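Local coordinates for protein CRISPR-associated endonuclease Cas9 (Campylobacter jejuni subsp. jejuni serotype O:2, PDB 5X2H) that cleaves invading DNA that matches its guide RNA, as the RNA-directed endonuclease of a CRISPR adaptive immune system, at residues Val709-Arg717 with Lys724-Asn732. Sequence-based numbering, arbitrary orientation.
With nucleotides of chain C.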
ATOM      1  N   VAL A 709      18.684   9.890 -18.959  1.00 43.27           N
ATOM      2  CA  VAL A 709      19.787   9.710 -19.895  1.00 42.58           C
ATOM      3  C   VAL A 709      19.723   8.282 -20.417  1.00 42.69           C
ATOM      4  O   VAL A 709      19.817   7.326 -19.637  1.00 44.34           O
ATOM      5  CB  VAL A 709      21.148   9.996 -19.243  1.00 42.64           C
ATOM      6  CG1 VAL A 709      22.274   9.702 -20.224  1.00 41.45           C
ATOM      7  CG2 VAL A 709      21.211  11.441 -18.768  1.00 44.96           C
ATOM      8  N   LEU A 710      19.557   8.137 -21.723  1.00 42.52           N
ATOM      9  CA  LEU A 710      19.472   6.814 -22.327  1.00 41.54           C
ATOM     10  C   LEU A 710      20.878   6.266 -22.561  1.00 37.26           C
ATOM     11  O   LEU A 710      21.637   6.860 -23.336  1.00 40.27           O
ATOM     12  CB  LEU A 710      18.703   6.873 -23.640  1.00 43.41           C
ATOM     13  CG  LEU A 710      18.374   5.528 -24.292  1.00 45.74           C
ATOM     14  CD1 LEU A 710      17.379   4.748 -23.445  1.00 45.01           C
ATOM     15  CD2 LEU A 710      17.840   5.739 -25.699  1.00 48.70           C
ATOM     16  N   PRO A 711      21.262   5.170 -21.913  1.00 32.30           N
ATOM     17  CA  PRO A 711      22.603   4.614 -22.144  1.00 34.15           C
ATOM     18  C   PRO A 711      22.762   4.165 -23.589  1.00 39.08           C
ATOM     19  O   PRO A 711      21.794   3.793 -24.256  1.00 41.04           O
ATOM     20  CB  PRO A 711      22.675   3.428 -21.172  1.00 30.37           C
ATOM     21  CG  PRO A 711      21.577   3.675 -20.167  1.00 29.88           C
ATOM     22  CD  PRO A 711      20.504   4.406 -20.910  1.00 28.77           C
ATOM     23  N   ASN A 712      24.006   4.213 -24.077  1.00 40.63           N
ATOM     24  CA  ASN A 712      24.267   3.895 -25.475  1.00 43.31           C
ATOM     25  C   ASN A 712      25.495   3.003 -25.655  1.00 42.52           C
ATOM     26  O   ASN A 712      26.071   2.968 -26.750  1.00 44.46           O
ATOM     27  CB  ASN A 712      24.437   5.181 -26.293  1.00 46.94           C
ATOM     28  CG  ASN A 712      24.174   4.971 -27.772  1.00 53.16           C
ATOM     29  OD1 ASN A 712      23.314   4.177 -28.153  1.00 54.68           O
ATOM     30  ND2 ASN A 712      24.924   5.674 -28.615  1.00 56.29           N
ATOM     31  N   LYS A 713      25.912   2.281 -24.622  1.00 42.27           N
ATOM     32  CA  LYS A 713      27.073   1.407 -24.700  1.00 39.67           C
ATOM     33  C   LYS A 713      26.650  -0.021 -24.393  1.00 36.91           C
ATOM     34  O   LYS A 713      26.009  -0.275 -23.367  1.00 35.87           O
ATOM     35  CB  LYS A 713      28.174   1.862 -23.741  1.00 43.42           C
ATOM     36  CG  LYS A 713      28.848   3.157 -24.162  1.00 50.28           C
ATOM     37  CD  LYS A 713      30.052   3.465 -23.292  1.00 54.57           C
ATOM     38  CE  LYS A 713      30.811   4.681 -23.802  1.00 60.09           C
ATOM     39  NZ  LYS A 713      32.045   4.937 -23.004  1.00 63.49           N
ATOM     40  N   ALA A 714      27.004  -0.941 -25.285  1.00 35.43           N
ATOM     41  CA  ALA A 714      26.671  -2.346 -25.110  1.00 33.59           C
ATOM     42  C   ALA A 714      27.725  -3.048 -24.265  1.00 34.29           C
ATOM     43  O   ALA A 714      28.914  -2.720 -24.317  1.00 35.38           O
ATOM     44  CB  ALA A 714      26.541  -3.044 -26.465  1.00 28.93           C
ATOM     45  N   VAL A 715      27.275  -4.036 -23.492  1.00 34.26           N
ATOM     46  CA  VAL A 715      28.161  -4.742 -22.577  1.00 36.18           C
ATOM     47  C   VAL A 715      29.164  -5.580 -23.358  1.00 41.69           C
ATOM     48  O   VAL A 715      28.820  -6.244 -24.345  1.00 41.42           O
ATOM     49  CB  VAL A 715      27.347  -5.620 -21.611  1.00 33.64           C
ATOM     50  CG1 VAL A 715      28.275  -6.370 -20.659  1.00 31.63           C
ATOM     51  CG2 VAL A 715      26.350  -4.769 -20.834  1.00 31.45           C
ATOM     52  N   ALA A 716      30.418  -5.544 -22.916  1.00 40.66           N
ATOM     53  CA  ALA A 716      31.467  -6.415 -23.419  1.00 41.73           C
ATOM     54  C   ALA A 716      31.975  -7.275 -22.273  1.00 45.62           C
ATOM     55  O   ALA A 716      32.086  -6.804 -21.137  1.00 45.77           O
ATOM     56  CB  ALA A 716      32.619  -5.611 -24.028  1.00 41.39           C
ATOM     57  N   ARG A 717      32.271  -8.539 -22.566  1.00 49.20           N
ATOM     58  CA  ARG A 717      32.773  -9.432 -21.531  1.00 53.10           C
ATOM     59  C   ARG A 717      34.138  -8.966 -21.042  1.00 55.82           C
ATOM     60  O   ARG A 717      34.916  -8.361 -21.783  1.00 59.48           O
ATOM     61  CB  ARG A 717      32.858 -10.863 -22.052  1.00 57.79           C
ATOM     62  CG  ARG A 717      31.574 -11.647 -21.886  1.00 61.60           C
ATOM     63  CD  ARG A 717      31.776 -13.075 -22.321  1.00 67.08           C
ATOM     64  NE  ARG A 717      30.831 -13.990 -21.690  1.00 70.64           N
ATOM     65  CZ  ARG A 717      30.974 -14.477 -20.461  1.00 73.20           C
ATOM     66  NH1 ARG A 717      32.018 -14.130 -19.719  1.00 74.30           N
ATOM     67  NH2 ARG A 717      30.073 -15.315 -19.974  1.00 73.07           N
ATOM     68  N   LYS A 724      36.387  -4.374 -18.879  1.00 39.81           N
ATOM     69  CA  LYS A 724      36.685  -4.034 -20.262  1.00 42.39           C
ATOM     70  C   LYS A 724      35.776  -2.902 -20.733  1.00 40.93           C
ATOM     71  O   LYS A 724      34.646  -2.753 -20.264  1.00 42.00           O
ATOM     72  CB  LYS A 724      36.508  -5.268 -21.150  1.00 46.45           C
ATOM     73  CG  LYS A 724      37.099  -5.154 -22.548  1.00 52.40           C
ATOM     74  CD  LYS A 724      36.874  -6.442 -23.334  1.00 53.26           C
ATOM     75  CE  LYS A 724      37.448  -6.361 -24.738  1.00 55.37           C
ATOM     76  NZ  LYS A 724      38.932  -6.302 -24.726  1.00 59.04           N
ATOM     77  N   ASP A 725      36.290  -2.086 -21.656  1.00 42.77           N
ATOM     78  CA  ASP A 725      35.491  -1.018 -22.247  1.00 40.64           C
ATOM     79  C   ASP A 725      34.199  -1.574 -22.829  1.00 40.07           C
ATOM     80  O   ASP A 725      34.195  -2.618 -23.489  1.00 41.32           O
ATOM     81  CB  ASP A 725      36.273  -0.307 -23.356  1.00 45.31           C
ATOM     82  CG  ASP A 725      37.384   0.575 -22.829  1.00 53.35           C
ATOM     83  OD1 ASP A 725      37.518   0.705 -21.597  1.00 55.09           O
ATOM     84  OD2 ASP A 725      38.130   1.145 -23.655  1.00 57.03           O
ATOM     85  N   TRP A 726      33.095  -0.875 -22.586  1.00 40.87           N
ATOM     86  CA  TRP A 726      31.862  -1.224 -23.272  1.00 41.35           C
ATOM     87  C   TRP A 726      31.867  -0.627 -24.676  1.00 42.40           C
ATOM     88  O   TRP A 726      32.687   0.233 -25.010  1.00 42.99           O
ATOM     89  CB  TRP A 726      30.642  -0.759 -22.476  1.00 36.24           C
ATOM     90  CG  TRP A 726      30.370  -1.619 -21.276  1.00 34.56           C
ATOM     91  CD1 TRP A 726      31.210  -2.551 -20.726  1.00 33.89           C
ATOM     92  CD2 TRP A 726      29.180  -1.638 -20.480  1.00 34.62           C
ATOM     93  NE1 TRP A 726      30.615  -3.140 -19.636  1.00 32.02           N
ATOM     94  CE2 TRP A 726      29.369  -2.597 -19.464  1.00 36.30           C
ATOM     95  CE3 TRP A 726      27.973  -0.932 -20.525  1.00 34.81           C
ATOM     96  CZ2 TRP A 726      28.396  -2.871 -18.505  1.00 36.07           C
ATOM     97  CZ3 TRP A 726      27.010  -1.205 -19.571  1.00 32.97           C
ATOM     98  CH2 TRP A 726      27.227  -2.165 -18.575  1.00 33.86           C
ATOM     99  N   ILE A 727      30.947  -1.102 -25.509  1.00 40.81           N
ATOM    100  CA  ILE A 727      30.980  -0.841 -26.943  1.00 39.10           C
ATOM    101  C   ILE A 727      29.967   0.244 -27.281  1.00 39.50           C
ATOM    102  O   ILE A 727      28.761   0.072 -27.069  1.00 38.45           O
ATOM    103  CB  ILE A 727      30.708  -2.122 -27.746  1.00 38.53           C
ATOM    104  CG1 ILE A 727      31.724  -3.200 -27.357  1.00 38.79           C
ATOM    105  CG2 ILE A 727      30.768  -1.831 -29.237  1.00 38.49           C
ATOM    106  CD1 ILE A 727      31.319  -4.593 -27.765  1.00 41.29           C
ATOM    107  N   LEU A 728      30.458   1.355 -27.826  1.00 39.18           N
ATOM    108  CA  LEU A 728      29.587   2.445 -28.242  1.00 40.41           C
ATOM    109  C   LEU A 728      28.731   2.017 -29.426  1.00 45.12           C
ATOM    110  O   LEU A 728      29.248   1.515 -30.430  1.00 46.59           O
ATOM    111  CB  LEU A 728      30.416   3.673 -28.611  1.00 40.42           C
ATOM    112  CG  LEU A 728      29.601   4.916 -28.976  1.00 42.68           C
ATOM    113  CD1 LEU A 728      28.712   5.321 -27.813  1.00 36.09           C
ATOM    114  CD2 LEU A 728      30.516   6.060 -29.380  1.00 44.90           C
ATOM    115  N   MET A 729      27.417   2.224 -29.313  1.00 42.48           N
ATOM    116  CA  MET A 729      26.482   1.866 -30.380  1.00 40.75           C
ATOM    117  C   MET A 729      26.392   3.032 -31.359  1.00 43.69           C
ATOM    118  O   MET A 729      25.491   3.870 -31.304  1.00 46.07           O
ATOM    119  CB  MET A 729      25.122   1.498 -29.801  1.00 39.47           C
ATOM    120  CG  MET A 729      25.126   0.264 -28.903  1.00 41.95           C
ATOM    121  SD  MET A 729      25.388  -1.296 -29.782  1.00 44.23           S
ATOM    122  CE  MET A 729      27.170  -1.485 -29.718  1.00 40.56           C
ATOM    123  N   ASP A 730      27.350   3.074 -32.279  1.00 43.74           N
ATOM    124  CA  ASP A 730      27.440   4.139 -33.263  1.00 44.85           C
ATOM    125  C   ASP A 730      26.777   3.693 -34.571  1.00 43.27           C
ATOM    126  O   ASP A 730      25.948   2.776 -34.580  1.00 41.37           O
ATOM    127  CB  ASP A 730      28.910   4.543 -33.438  1.00 49.88           C
ATOM    128  CG  ASP A 730      29.811   3.366 -33.778  1.00 56.52           C
ATOM    129  OD1 ASP A 730      29.298   2.316 -34.220  1.00 57.27           O
ATOM    130  OD2 ASP A 730      31.041   3.492 -33.595  1.00 58.26           O
ATOM    131  N   GLU A 731      27.147   4.332 -35.683  1.00 45.67           N
ATOM    132  CA  GLU A 731      26.515   4.060 -36.970  1.00 52.54           C
ATOM    133  C   GLU A 731      26.779   2.650 -37.483  1.00 55.92           C
ATOM    134  O   GLU A 731      26.161   2.249 -38.476  1.00 58.94           O
ATOM    135  CB  GLU A 731      26.981   5.082 -38.008  1.00 52.14           C
ATOM    136  N   ASN A 732      27.673   1.895 -36.845  1.00 55.21           N
ATOM    137  CA  ASN A 732      27.921   0.511 -37.230  1.00 56.52           C
ATOM    138  C   ASN A 732      26.878  -0.453 -36.685  1.00 54.46           C
ATOM    139  O   ASN A 732      26.825  -1.602 -37.137  1.00 53.45           O
ATOM    140  CB  ASN A 732      29.311   0.077 -36.759  1.00 58.46           C
ATOM    141  CG  ASN A 732      30.423   0.807 -37.479  1.00 62.82           C
ATOM    142  OD1 ASN A 732      30.399   0.942 -38.702  1.00 64.20           O
ATOM    143  ND2 ASN A 732      31.401   1.290 -36.722  1.00 64.35           N
TER
ATOM    144  O5'  DC C   1      28.709 -17.638 -28.794  1.00 61.25           O
ATOM    145  C5'  DC C   1      29.367 -17.827 -27.552  1.00 50.29           C
ATOM    146  C4'  DC C   1      28.978 -19.156 -26.935  1.00 52.94           C
ATOM    147  O4'  DC C   1      29.946 -19.516 -25.916  1.00 52.07           O
ATOM    148  C3'  DC C   1      27.628 -19.180 -26.233  1.00 48.44           C
ATOM    149  O3'  DC C   1      27.107 -20.508 -26.260  1.00 49.32           O
ATOM    150  C2'  DC C   1      28.005 -18.749 -24.820  1.00 46.31           C
ATOM    151  C1'  DC C   1      29.345 -19.461 -24.637  1.00 46.76           C
ATOM    152  N1   DC C   1      30.281 -18.758 -23.718  1.00 49.08           N
ATOM    153  C2   DC C   1      30.594 -19.327 -22.481  1.00 48.33           C
ATOM    154  O2   DC C   1      30.078 -20.404 -22.168  1.00 47.31           O
ATOM    155  N3   DC C   1      31.457 -18.678 -21.657  1.00 50.39           N
ATOM    156  C4   DC C   1      31.993 -17.515 -22.033  1.00 51.64           C
ATOM    157  N4   DC C   1      32.837 -16.913 -21.188  1.00 45.78           N
ATOM    158  C5   DC C   1      31.687 -16.920 -23.293  1.00 51.53           C
ATOM    159  C6   DC C   1      30.835 -17.569 -24.097  1.00 49.82           C
ATOM    160  P    DT C   2      25.748 -20.886 -25.488  1.00 54.56           P
ATOM    161  OP1  DT C   2      25.176 -22.072 -26.165  1.00 59.43           O
ATOM    162  OP2  DT C   2      24.934 -19.658 -25.334  1.00 50.39           O
ATOM    163  O5'  DT C   2      26.247 -21.330 -24.039  1.00 54.51           O
ATOM    164  C5'  DT C   2      25.310 -21.742 -23.062  1.00 52.16           C
ATOM    165  C4'  DT C   2      25.926 -22.777 -22.144  1.00 50.49           C
ATOM    166  O4'  DT C   2      27.162 -22.256 -21.593  1.00 48.28           O
ATOM    167  C3'  DT C   2      25.079 -23.157 -20.945  1.00 52.17           C
ATOM    168  O3'  DT C   2      25.380 -24.484 -20.561  1.00 49.80           O
ATOM    169  C2'  DT C   2      25.539 -22.152 -19.896  1.00 45.16           C
ATOM    170  C1'  DT C   2      27.030 -22.076 -20.197  1.00 46.02           C
ATOM    171  N1   DT C   2      27.655 -20.772 -19.837  1.00 45.73           N
ATOM    172  C2   DT C   2      28.396 -20.672 -18.679  1.00 46.07           C
ATOM    173  O2   DT C   2      28.564 -21.601 -17.909  1.00 47.14           O
ATOM    174  N3   DT C   2      28.932 -19.436 -18.449  1.00 43.67           N
ATOM    175  C4   DT C   2      28.808 -18.312 -19.245  1.00 44.56           C
ATOM    176  O4   DT C   2      29.332 -17.244 -18.955  1.00 43.12           O
ATOM    177  C5   DT C   2      28.021 -18.487 -20.445  1.00 46.86           C
ATOM    178  C7   DT C   2      27.815 -17.336 -21.387  1.00 41.72           C
ATOM    179  C6   DT C   2      27.492 -19.695 -20.679  1.00 44.04           C
TER
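Val715 presses CG2 onto one face of the Trp726 indole, 3.6 Å from the centroid of the six-membered ring and 16° off its normal: a CH-pi contact. With CG1 anti to the backbone N (chi1 180°), the valine turns both methyls to the ring, CG1 adding a looser touch at CE2 and CZ2. Val715 CA and the backbone N of Ala716 continue the same cover, so the indole lies flat along the neighbouring backbone, and Leu665 of helix 655-665 also touches the Trp726 side chain. Beside it, Lys713 CB packs on Trp726 CB at 3.8 Å, while the extended lysine chain leads away.

On the face carrying Ala714 and Ile727 the fit is made by small against long. Met729, bent at chi2 (-71°) and chi3, folds its thioether over the small Ala714 methyl; CE comes to 3.7 Å from Ala714 CB. Phe687 and Tyr696 border this apolar patch. Further along, the tip of Ile727, CD1, meets Ala716 CB at 4.1 Å.

The backbones are joined by Ala714 and Ile727, each giving its N-H to the other's carbonyl, and by Met729 N to Asn712 O. Asn712 ND2 adds a bent bond of 3.3 Å to Met729 O, which it meets from above the carbonyl plane, while its OD1 is taken by Arg830. Beyond the paired residues, Arg717 lays one guanidinium face against N4 of DC1 of chain C, 3.1 Å above the plane; its very short approach to O4 of DT2 of chain C is doubtful.

Lys713 and Leu728 form the non-hydrogen-bonded pair next to the hydrogen-bonded pair Ala714 and Ile727, making a short two-stranded antiparallel beta ribbon beside the bound DNA.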